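Local coordinates for protein D,D-dipeptidase/D,D-carboxypeptidase (Enterococcus faecalis, PDB 4MUQ) that probably cleaves D-Ala-D-Ala dipeptides and terminal D-Ala from peptidoglycan precursors as a zinc-dependent D,D-peptidase of vancomycin resistance, at residues 76-88 against 94-106. Numbering follows the deposited sequence. Where two conformers were deposited one is given.
With LY0 ((2R)-3-[(R)-[(1R)-1-aminoethyl](hydroxy)phosphoryl]-2-methylpropanoic acid), chain C; 2D8 ((2R)-3-[(R)-[(1S)-1-aminoethyl](hydroxy)phosphoryl]-2-methylpropanoic acid), chain D; PE3 (3,6,9,12,15,18,21,24,27,30,33,36,39-tridecaoxahentetracontane-1,41-diol), chain J; EDO (1,2-ethanediol), chain E.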
ATOM      1  N   SER A  76       6.799   0.711 -14.220  1.00 10.62           N
ATOM      2  CA  SER A  76       7.573   1.913 -14.459  1.00  9.95           C
ATOM      3  C   SER A  76       6.679   3.002 -15.028  1.00 10.04           C
ATOM      4  O   SER A  76       5.543   2.756 -15.430  1.00 10.15           O
ATOM      5  CB  SER A  76       8.655   1.622 -15.476  1.00 13.70           C
ATOM      6  OG  SER A  76       8.074   1.280 -16.728  1.00 12.48           O
ATOM      7  N   LEU A  77       7.224   4.209 -15.110  1.00 10.68           N
ATOM      8  CA  LEU A  77       6.482   5.325 -15.677  1.00  9.78           C
ATOM      9  C   LEU A  77       6.089   5.075 -17.136  1.00  9.61           C
ATOM     10  O   LEU A  77       4.954   5.352 -17.537  1.00 10.56           O
ATOM     11  CB  LEU A  77       7.325   6.596 -15.580  1.00 10.00           C
ATOM     12  CG  LEU A  77       6.708   7.829 -16.245  1.00 10.11           C
ATOM     13  CD1 LEU A  77       5.403   8.222 -15.571  1.00 13.49           C
ATOM     14  CD2 LEU A  77       7.698   8.983 -16.209  1.00 12.84           C
ATOM     15  N   GLU A  78       7.019   4.546 -17.930  1.00 10.17           N
ATOM     16  CA  GLU A  78       6.676   4.240 -19.320  1.00 10.99           C
ATOM     17  C   GLU A  78       5.560   3.209 -19.434  1.00 10.44           C
ATOM     18  O   GLU A  78       4.675   3.346 -20.283  1.00 10.68           O
ATOM     19  CB  GLU A  78       7.912   3.851 -20.150  1.00 15.30           C
ATOM     20  CG  GLU A  78       8.499   2.452 -19.891  1.00 16.94           C
ATOM     21  CD  GLU A  78       7.801   1.325 -20.671  1.00 25.12           C
ATOM     22  OE1 GLU A  78       8.078   0.148 -20.354  1.00 28.27           O
ATOM     23  OE2 GLU A  78       6.986   1.596 -21.590  1.00 19.85           O
ATOM     24  N   GLU A  79       5.573   2.190 -18.576  1.00  9.07           N
ATOM     25  CA  GLU A  79       4.511   1.186 -18.570  0.58 12.92           C
ATOM     26  C   GLU A  79       3.156   1.799 -18.231  1.00 10.34           C
ATOM     27  O   GLU A  79       2.132   1.516 -18.870  1.00 11.30           O
ATOM     28  CB  GLU A  79       4.807   0.110 -17.535  0.58 15.48           C
ATOM     29  CG  GLU A  79       5.957  -0.800 -17.857  0.58 17.92           C
ATOM     30  CD  GLU A  79       6.168  -1.790 -16.737  0.58 27.41           C
ATOM     31  OE1 GLU A  79       7.161  -1.652 -15.998  0.58 14.69           O
ATOM     32  OE2 GLU A  79       5.310  -2.685 -16.579  0.58 42.92           O
ATOM     33  N   GLN A  80       3.127   2.620 -17.182  1.00  9.94           N
ATOM     34  CA  GLN A  80       1.869   3.221 -16.769  1.00  9.33           C
ATOM     35  C   GLN A  80       1.316   4.153 -17.857  1.00  9.63           C
ATOM     36  O   GLN A  80       0.101   4.204 -18.105  1.00  9.75           O
ATOM     37  CB  GLN A  80       2.057   3.980 -15.454  1.00  9.76           C
ATOM     38  CG  GLN A  80       0.766   4.542 -14.875  1.00  8.68           C
ATOM     39  CD  GLN A  80      -0.146   3.447 -14.346  1.00  9.83           C
ATOM     40  OE1 GLN A  80       0.300   2.326 -14.078  1.00  9.51           O
ATOM     41  NE2 GLN A  80      -1.427   3.768 -14.190  1.00  9.47           N
ATOM     42  N   THR A  81       2.218   4.872 -18.511  1.00  9.30           N
ATOM     43  CA  THR A  81       1.847   5.771 -19.598  1.00  9.99           C
ATOM     44  C   THR A  81       1.255   4.983 -20.764  1.00  9.88           C
ATOM     45  O   THR A  81       0.203   5.354 -21.325  1.00 10.58           O
ATOM     46  CB  THR A  81       3.064   6.583 -20.067  1.00  9.13           C
ATOM     47  OG1 THR A  81       3.596   7.313 -18.946  1.00 10.22           O
ATOM     48  CG2 THR A  81       2.692   7.582 -21.138  1.00 11.10           C
ATOM     49  N   ALA A  82       1.910   3.875 -21.124  1.00  9.69           N
ATOM     50  CA  ALA A  82       1.399   3.017 -22.200  1.00 10.89           C
ATOM     51  C   ALA A  82       0.025   2.444 -21.857  1.00  9.93           C
ATOM     52  O   ALA A  82      -0.856   2.372 -22.721  1.00 11.18           O
ATOM     53  CB  ALA A  82       2.389   1.890 -22.503  1.00 12.13           C
ATOM     54  N   ILE A  83      -0.167   2.043 -20.606  1.00  9.03           N
ATOM     55  CA  ILE A  83      -1.458   1.477 -20.223  1.00  8.42           C
ATOM     56  C   ILE A  83      -2.531   2.551 -20.330  1.00  9.94           C
ATOM     57  O   ILE A  83      -3.601   2.309 -20.890  1.00 10.81           O
ATOM     58  CB  ILE A  83      -1.439   0.879 -18.806  1.00 10.45           C
ATOM     59  CG1 ILE A  83      -0.573  -0.378 -18.783  1.00 12.88           C
ATOM     60  CG2 ILE A  83      -2.862   0.576 -18.307  1.00 10.98           C
ATOM     61  CD1 ILE A  83      -0.196  -0.802 -17.371  1.00 15.01           C
ATOM     62  N   TYR A  84      -2.236   3.740 -19.814  1.00  8.55           N
ATOM     63  CA  TYR A  84      -3.204   4.835 -19.829  1.00  8.88           C
ATOM     64  C   TYR A  84      -3.569   5.204 -21.270  1.00  9.39           C
ATOM     65  O   TYR A  84      -4.749   5.261 -21.631  1.00  8.99           O
ATOM     66  CB  TYR A  84      -2.657   6.042 -19.051  1.00  9.20           C
ATOM     67  CG  TYR A  84      -3.694   7.101 -18.779  1.00  9.89           C
ATOM     68  CD1 TYR A  84      -4.365   7.137 -17.566  1.00  9.50           C
ATOM     69  CD2 TYR A  84      -3.998   8.075 -19.728  1.00 11.23           C
ATOM     70  CE1 TYR A  84      -5.326   8.105 -17.302  1.00 12.19           C
ATOM     71  CE2 TYR A  84      -4.970   9.034 -19.482  1.00 12.88           C
ATOM     72  CZ  TYR A  84      -5.613   9.048 -18.259  1.00 14.52           C
ATOM     73  OH  TYR A  84      -6.574  10.011 -18.018  1.00 17.10           O
ATOM     74  N   ASP A  85      -2.553   5.449 -22.096  1.00  9.86           N
ATOM     75  CA  ASP A  85      -2.807   5.848 -23.477  1.00 10.85           C
ATOM     76  C   ASP A  85      -3.473   4.741 -24.287  1.00  9.60           C
ATOM     77  O   ASP A  85      -4.331   5.009 -25.121  1.00 10.18           O
ATOM     78  CB  ASP A  85      -1.530   6.335 -24.156  1.00 10.58           C
ATOM     79  CG  ASP A  85      -1.063   7.658 -23.615  1.00 15.04           C
ATOM     80  OD1 ASP A  85      -1.909   8.449 -23.145  1.00 20.61           O
ATOM     81  OD2 ASP A  85       0.160   7.907 -23.644  1.00 13.24           O
ATOM     82  N   GLY A  86      -3.098   3.493 -24.020  1.00 10.33           N
ATOM     83  CA  GLY A  86      -3.727   2.374 -24.694  1.00  9.93           C
ATOM     84  C   GLY A  86      -5.193   2.252 -24.325  1.00  9.94           C
ATOM     85  O   GLY A  86      -6.021   1.941 -25.170  1.00 11.63           O
ATOM     86  N   SER A  87      -5.506   2.533 -23.064  1.00 10.42           N
ATOM     87  CA  SER A  87      -6.883   2.472 -22.608  1.00  9.64           C
ATOM     88  C   SER A  87      -7.711   3.620 -23.190  1.00 11.19           C
ATOM     89  O   SER A  87      -8.890   3.447 -23.481  1.00 10.89           O
ATOM     90  CB  SER A  87      -6.915   2.471 -21.084  1.00 10.30           C
ATOM     91  OG  SER A  87      -8.243   2.312 -20.602  1.00 10.85           O
ATOM     92  N   LEU A  88      -7.095   4.786 -23.374  1.00 10.04           N
ATOM     93  CA  LEU A  88      -7.793   5.873 -24.048  1.00 10.55           C
ATOM     94  C   LEU A  88      -8.285   5.395 -25.401  1.00 12.63           C
ATOM     95  O   LEU A  88      -9.427   5.640 -25.785  1.00 13.25           O
ATOM     96  CB  LEU A  88      -6.886   7.094 -24.239  1.00 11.51           C
ATOM     97  CG  LEU A  88      -6.582   7.875 -22.969  1.00 10.90           C
ATOM     98  CD1 LEU A  88      -5.645   9.033 -23.304  1.00 13.26           C
ATOM     99  CD2 LEU A  88      -7.853   8.378 -22.288  1.00 13.55           C
ATOM    100  N   ASP A  94     -13.722   8.103 -20.420  1.00 14.13           N
ATOM    101  CA  ASP A  94     -14.431   7.930 -19.153  1.00 13.58           C
ATOM    102  C   ASP A  94     -13.973   6.678 -18.405  1.00 14.61           C
ATOM    103  O   ASP A  94     -13.697   6.714 -17.200  1.00 13.76           O
ATOM    104  CB  ASP A  94     -15.935   7.836 -19.386  1.00 18.44           C
ATOM    105  CG  ASP A  94     -16.543   9.134 -19.859  1.00 30.36           C
ATOM    106  OD1 ASP A  94     -15.897  10.191 -19.691  1.00 40.30           O
ATOM    107  OD2 ASP A  94     -17.677   9.093 -20.387  1.00 38.32           O
ATOM    108  N   PHE A  95     -13.900   5.563 -19.125  1.00 11.78           N
ATOM    109  CA  PHE A  95     -13.425   4.322 -18.531  1.00 11.12           C
ATOM    110  C   PHE A  95     -12.004   4.477 -18.007  1.00 10.19           C
ATOM    111  O   PHE A  95     -11.686   4.058 -16.894  1.00 10.24           O
ATOM    112  CB  PHE A  95     -13.502   3.163 -19.538  1.00 11.51           C
ATOM    113  CG  PHE A  95     -12.973   1.854 -18.996  1.00 10.97           C
ATOM    114  CD1 PHE A  95     -13.843   0.921 -18.430  1.00 11.54           C
ATOM    115  CD2 PHE A  95     -11.615   1.561 -19.041  1.00 10.34           C
ATOM    116  CE1 PHE A  95     -13.348  -0.267 -17.907  1.00 12.91           C
ATOM    117  CE2 PHE A  95     -11.114   0.390 -18.529  1.00 11.75           C
ATOM    118  CZ  PHE A  95     -11.984  -0.534 -17.962  1.00 13.22           C
ATOM    119  N   THR A  96     -11.140   5.052 -18.834  1.00  9.74           N
ATOM    120  CA  THR A  96      -9.742   5.196 -18.462  1.00  8.87           C
ATOM    121  C   THR A  96      -9.566   6.041 -17.202  1.00  9.70           C
ATOM    122  O   THR A  96      -8.802   5.676 -16.319  1.00 10.28           O
ATOM    123  CB  THR A  96      -8.959   5.788 -19.617  1.00  9.55           C
ATOM    124  OG1 THR A  96      -9.127   4.942 -20.761  1.00 11.29           O
ATOM    125  CG2 THR A  96      -7.480   5.897 -19.278  1.00 10.97           C
ATOM    126  N   ARG A  97     -10.285   7.150 -17.117  1.00 10.63           N
ATOM    127  CA  ARG A  97     -10.188   8.002 -15.934  0.50 12.18           C
ATOM    128  C   ARG A  97     -10.603   7.268 -14.662  1.00 13.16           C
ATOM    129  O   ARG A  97     -10.079   7.546 -13.584  1.00 13.14           O
ATOM    130  CB  ARG A  97     -11.034   9.256 -16.105  0.50 14.23           C
ATOM    131  CG  ARG A  97     -10.375  10.354 -16.912  0.50 24.72           C
ATOM    132  CD  ARG A  97     -11.310  11.548 -17.068  0.50 34.63           C
ATOM    133  NE  ARG A  97     -11.721  12.120 -15.786  0.50 32.10           N
ATOM    134  CZ  ARG A  97     -12.866  11.843 -15.165  0.50 31.16           C
ATOM    135  NH1 ARG A  97     -13.733  10.991 -15.702  0.50 26.56           N
ATOM    136  NH2 ARG A  97     -13.147  12.418 -14.004  0.50 36.64           N
ATOM    137  N   LYS A  98     -11.532   6.324 -14.792  1.00 11.41           N
ATOM    138  CA  LYS A  98     -12.060   5.581 -13.649  1.00 10.68           C
ATOM    139  C   LYS A  98     -11.251   4.348 -13.262  1.00 10.32           C
ATOM    140  O   LYS A  98     -11.290   3.911 -12.104  1.00 13.15           O
ATOM    141  CB  LYS A  98     -13.517   5.181 -13.913  1.00 13.19           C
ATOM    142  CG  LYS A  98     -14.482   6.365 -13.986  1.00 14.67           C
ATOM    143  CD  LYS A  98     -15.913   5.911 -14.276  1.00 15.92           C
ATOM    144  CE  LYS A  98     -16.903   7.061 -14.134  1.00 25.99           C
ATOM    145  NZ  LYS A  98     -17.098   7.405 -12.697  1.00 40.34           N
ATOM    146  N   TYR A  99     -10.534   3.773 -14.212  1.00  9.92           N
ATOM    147  CA  TYR A  99      -9.854   2.496 -13.995  1.00 11.38           C
ATOM    148  C   TYR A  99      -8.344   2.492 -14.220  1.00 14.44           C
ATOM    149  O   TYR A  99      -7.702   1.439 -14.114  1.00 18.10           O
ATOM    150  CB  TYR A  99     -10.496   1.405 -14.862  1.00  9.79           C
ATOM    151  CG  TYR A  99     -11.863   0.995 -14.397  1.00  9.35           C
ATOM    152  CD1 TYR A  99     -12.018   0.065 -13.368  1.00 10.41           C
ATOM    153  CD2 TYR A  99     -13.014   1.537 -14.957  1.00 10.38           C
ATOM    154  CE1 TYR A  99     -13.282  -0.323 -12.937  1.00 10.59           C
ATOM    155  CE2 TYR A  99     -14.287   1.160 -14.516  1.00 10.91           C
ATOM    156  CZ  TYR A  99     -14.412   0.237 -13.506  1.00 10.96           C
ATOM    157  OH  TYR A  99     -15.664  -0.129 -13.078  1.00 12.05           O
ATOM    158  N   VAL A 100      -7.767   3.629 -14.598  1.00 10.57           N
ATOM    159  CA  VAL A 100      -6.325   3.683 -14.779  1.00 11.43           C
ATOM    160  C   VAL A 100      -5.803   4.958 -14.125  1.00  9.93           C
ATOM    161  O   VAL A 100      -6.228   6.059 -14.480  1.00 11.29           O
ATOM    162  CB  VAL A 100      -5.906   3.669 -16.266  1.00  9.87           C
ATOM    163  CG1 VAL A 100      -4.401   3.546 -16.349  1.00 12.06           C
ATOM    164  CG2 VAL A 100      -6.577   2.512 -17.029  1.00 11.52           C
ATOM    165  N   ALA A 101      -4.875   4.834 -13.177  1.00  9.16           N
ATOM    166  CA  ALA A 101      -4.285   6.024 -12.591  1.00  9.19           C
ATOM    167  C   ALA A 101      -3.462   6.816 -13.613  1.00  8.86           C
ATOM    168  O   ALA A 101      -2.861   6.245 -14.521  1.00  9.42           O
ATOM    169  CB  ALA A 101      -3.411   5.655 -11.399  1.00 11.25           C
ATOM    170  N   LEU A 102      -3.460   8.127 -13.473  1.00 10.25           N
ATOM    171  CA  LEU A 102      -2.551   8.956 -14.261  1.00  8.63           C
ATOM    172  C   LEU A 102      -1.101   8.513 -14.040  1.00 11.05           C
ATOM    173  O   LEU A 102      -0.725   8.099 -12.938  1.00 10.46           O
ATOM    174  CB  LEU A 102      -2.689  10.417 -13.850  1.00 10.89           C
ATOM    175  CG  LEU A 102      -3.981  11.152 -14.207  1.00 15.88           C
ATOM    176  CD1 LEU A 102      -4.055  12.481 -13.449  1.00 20.05           C
ATOM    177  CD2 LEU A 102      -4.041  11.382 -15.699  1.00 17.38           C
ATOM    178  N   PRO A 103      -0.269   8.609 -15.082  1.00  9.40           N
ATOM    179  CA  PRO A 103       1.155   8.380 -14.880  1.00  8.19           C
ATOM    180  C   PRO A 103       1.682   9.274 -13.753  1.00  8.87           C
ATOM    181  O   PRO A 103       1.343  10.463 -13.681  1.00  9.79           O
ATOM    182  CB  PRO A 103       1.753   8.784 -16.230  1.00 10.82           C
ATOM    183  CG  PRO A 103       0.673   8.459 -17.195  1.00 13.86           C
ATOM    184  CD  PRO A 103      -0.602   8.845 -16.497  1.00 12.00           C
ATOM    185  N   ASN A 104       2.516   8.686 -12.895  1.00  8.85           N
ATOM    186  CA  ASN A 104       3.033   9.317 -11.682  1.00  9.15           C
ATOM    187  C   ASN A 104       2.002   9.481 -10.575  1.00  9.58           C
ATOM    188  O   ASN A 104       2.280  10.117  -9.577  1.00 11.97           O
ATOM    189  CB  ASN A 104       3.799  10.613 -11.961  1.00 10.81           C
ATOM    190  CG  ASN A 104       5.200  10.348 -12.455  1.00 12.21           C
ATOM    191  OD1 ASN A 104       5.745   9.253 -12.254  1.00 12.95           O
ATOM    192  ND2 ASN A 104       5.780  11.331 -13.103  1.00 15.57           N
ATOM    193  N   HIS A 105       0.832   8.877 -10.749  1.00  9.42           N
ATOM    194  CA  HIS A 105      -0.179   8.863  -9.686  1.00 10.71           C
ATOM    195  C   HIS A 105      -0.638   7.444  -9.406  1.00  9.66           C
ATOM    196  O   HIS A 105      -1.684   7.240  -8.772  1.00 11.28           O
ATOM    197  CB  HIS A 105      -1.391   9.724 -10.073  1.00  9.81           C
ATOM    198  CG  HIS A 105      -1.059  11.166 -10.285  1.00 10.19           C
ATOM    199  ND1 HIS A 105      -1.354  12.144  -9.360  1.00 11.63           N
ATOM    200  CD2 HIS A 105      -0.425  11.796 -11.305  1.00 11.07           C
ATOM    201  CE1 HIS A 105      -0.942  13.316  -9.812  1.00 14.64           C
ATOM    202  NE2 HIS A 105      -0.372  13.130 -10.992  1.00 15.23           N
ATOM    203  N   SER A 106       0.109   6.452  -9.893  1.00  9.00           N
ATOM    204  CA  SER A 106      -0.235   5.038  -9.687  1.00  8.49           C
ATOM    205  C   SER A 106       0.573   4.412  -8.559  1.00  8.65           C
ATOM    206  O   SER A 106       1.800   4.546  -8.512  1.00  9.65           O
ATOM    207  CB  SER A 106       0.053   4.237 -10.953  1.00  9.33           C
ATOM    208  OG  SER A 106      -0.111   2.839 -10.719  1.00  9.99           O
TER
HETATM  209  P   LY0 C 302      -5.072  -0.900 -11.903  0.50 38.18           P
HETATM  210  C1  LY0 C 302      -4.857  -0.624 -14.508  0.50 15.46           C
HETATM  211  N1  LY0 C 302      -6.932  -1.388 -13.747  0.50 13.59           N
HETATM  212  C2  LY0 C 302      -5.550  -1.552 -13.532  0.50 37.53           C
HETATM  213  C4  LY0 C 302      -5.623   0.820 -11.724  0.50 14.68           C
HETATM  214  C5  LY0 C 302      -4.842   1.615 -10.722  0.50  9.33           C
HETATM  215  C6  LY0 C 302      -3.540   2.096 -11.342  0.50  8.65           C
HETATM  216  C7  LY0 C 302      -5.709   2.768 -10.247  0.50  8.72           C
HETATM  217  O31 LY0 C 302      -3.530  -0.915 -11.798  0.50  9.88           O
HETATM  218  O32 LY0 C 302      -5.596  -1.855 -10.781  0.50  5.61           O
HETATM  219  O61 LY0 C 302      -2.581   2.205 -10.595  0.50 28.15           O
HETATM  220  O62 LY0 C 302      -3.512   2.383 -12.527  0.50  5.57           O
HETATM  221  C4  2D8 D 303      -5.624   0.824 -11.714  0.50 14.51           C
HETATM  222  C5  2D8 D 303      -4.841   1.618 -10.718  0.50 11.43           C
HETATM  223  C6  2D8 D 303      -3.539   2.097 -11.342  0.50 17.69           C
HETATM  224  C7  2D8 D 303      -5.709   2.770 -10.246  0.50 16.13           C
HETATM  225  N1  2D8 D 303      -5.389  -2.866 -13.635  0.50 16.78           N
HETATM  226  P   2D8 D 303      -5.077  -0.896 -11.898  0.50  5.77           P
HETATM  227  C1  2D8 D 303      -4.880  -0.649 -14.512  0.50 23.25           C
HETATM  228  C2  2D8 D 303      -5.652  -1.490 -13.514  0.50  9.95           C
HETATM  229  O31 2D8 D 303      -3.533  -0.914 -11.818  0.50 51.75           O
HETATM  230  O32 2D8 D 303      -5.597  -1.858 -10.781  0.50 42.59           O
HETATM  231  O61 2D8 D 303      -2.580   2.205 -10.595  0.50  5.05           O
HETATM  232  O62 2D8 D 303      -3.512   2.383 -12.527  0.50 27.78           O
HETATM  233  O40 PE3 J 309     -14.943   8.197 -22.759  1.00 45.72           O
HETATM  234  C39 PE3 J 309     -16.306   7.907 -23.085  1.00 46.45           C
HETATM  235  C38 PE3 J 309     -16.647   7.925 -24.578  1.00 47.52           C
HETATM  236  O37 PE3 J 309     -15.969   7.003 -25.474  1.00 48.01           O
HETATM  237  C36 PE3 J 309     -16.157   5.631 -25.089  1.00 48.69           C
HETATM  238  C35 PE3 J 309     -15.644   4.530 -26.039  1.00 48.62           C
HETATM  239  O34 PE3 J 309     -14.267   4.369 -26.464  1.00 49.52           O
HETATM  240  C33 PE3 J 309     -13.782   5.439 -27.281  1.00 48.81           C
HETATM  241  C32 PE3 J 309     -12.354   5.073 -27.632  1.00 48.22           C
HETATM  242  O31 PE3 J 309     -12.411   3.818 -28.328  1.00 49.25           O
HETATM  243  C1  EDO E 304     -14.759   8.072  -9.281  1.00 35.93           C
HETATM  244  O1  EDO E 304     -14.673   8.804 -10.511  1.00 71.60           O
HETATM  245  C2  EDO E 304     -14.531   6.591  -9.572  1.00 34.63           C
HETATM  246  O2  EDO E 304     -15.654   5.975 -10.229  1.00 22.68           O
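T96 CG2 sits over one face of the Y84 ring, 3.6 Å from the centroid and only 10° off the normal, a CH-pi contact. V100 O lies at the edge of that ring, near its plane, while L102 CD2 comes alongside at 3.8 Å from Y84 CZ. With CG anti to the backbone N (chi1 -168°), the ring is carried over T96 and beside the 100-102 backbone. Y99 CD2 lies over one face of the F95 ring, offset toward the rim, and S87 OG lies at its edge, in plane. S87 OG, also bonded by N91 ND2, donates to T96 OG1 (2.8 Å), which bonds G92 O, so the buried hydroxyls are satisfied where helices 77-88 and 94-99 run roughly antiparallel (149° between the short segment axes). In this hedgehog/DD-peptidase fold the loop after Y99 runs back along helix 77-88 to form one wall of the substrate pocket. There Q80 NE2 donates to A101 O at 2.9 Å and to carboxylate O62 of the D-Ala-D-Ala phosphinate analogue (LY0 or 2D8), as does A101 N; S106 OG lies 2.6 Å from O61. With OE1 bonded to R75, both ends of the Q80 amide are engaged, which should fix its rotation. Toward the N-terminal end of helix 77-88, L77 CD1 packs against P103 CB at 3.8 Å.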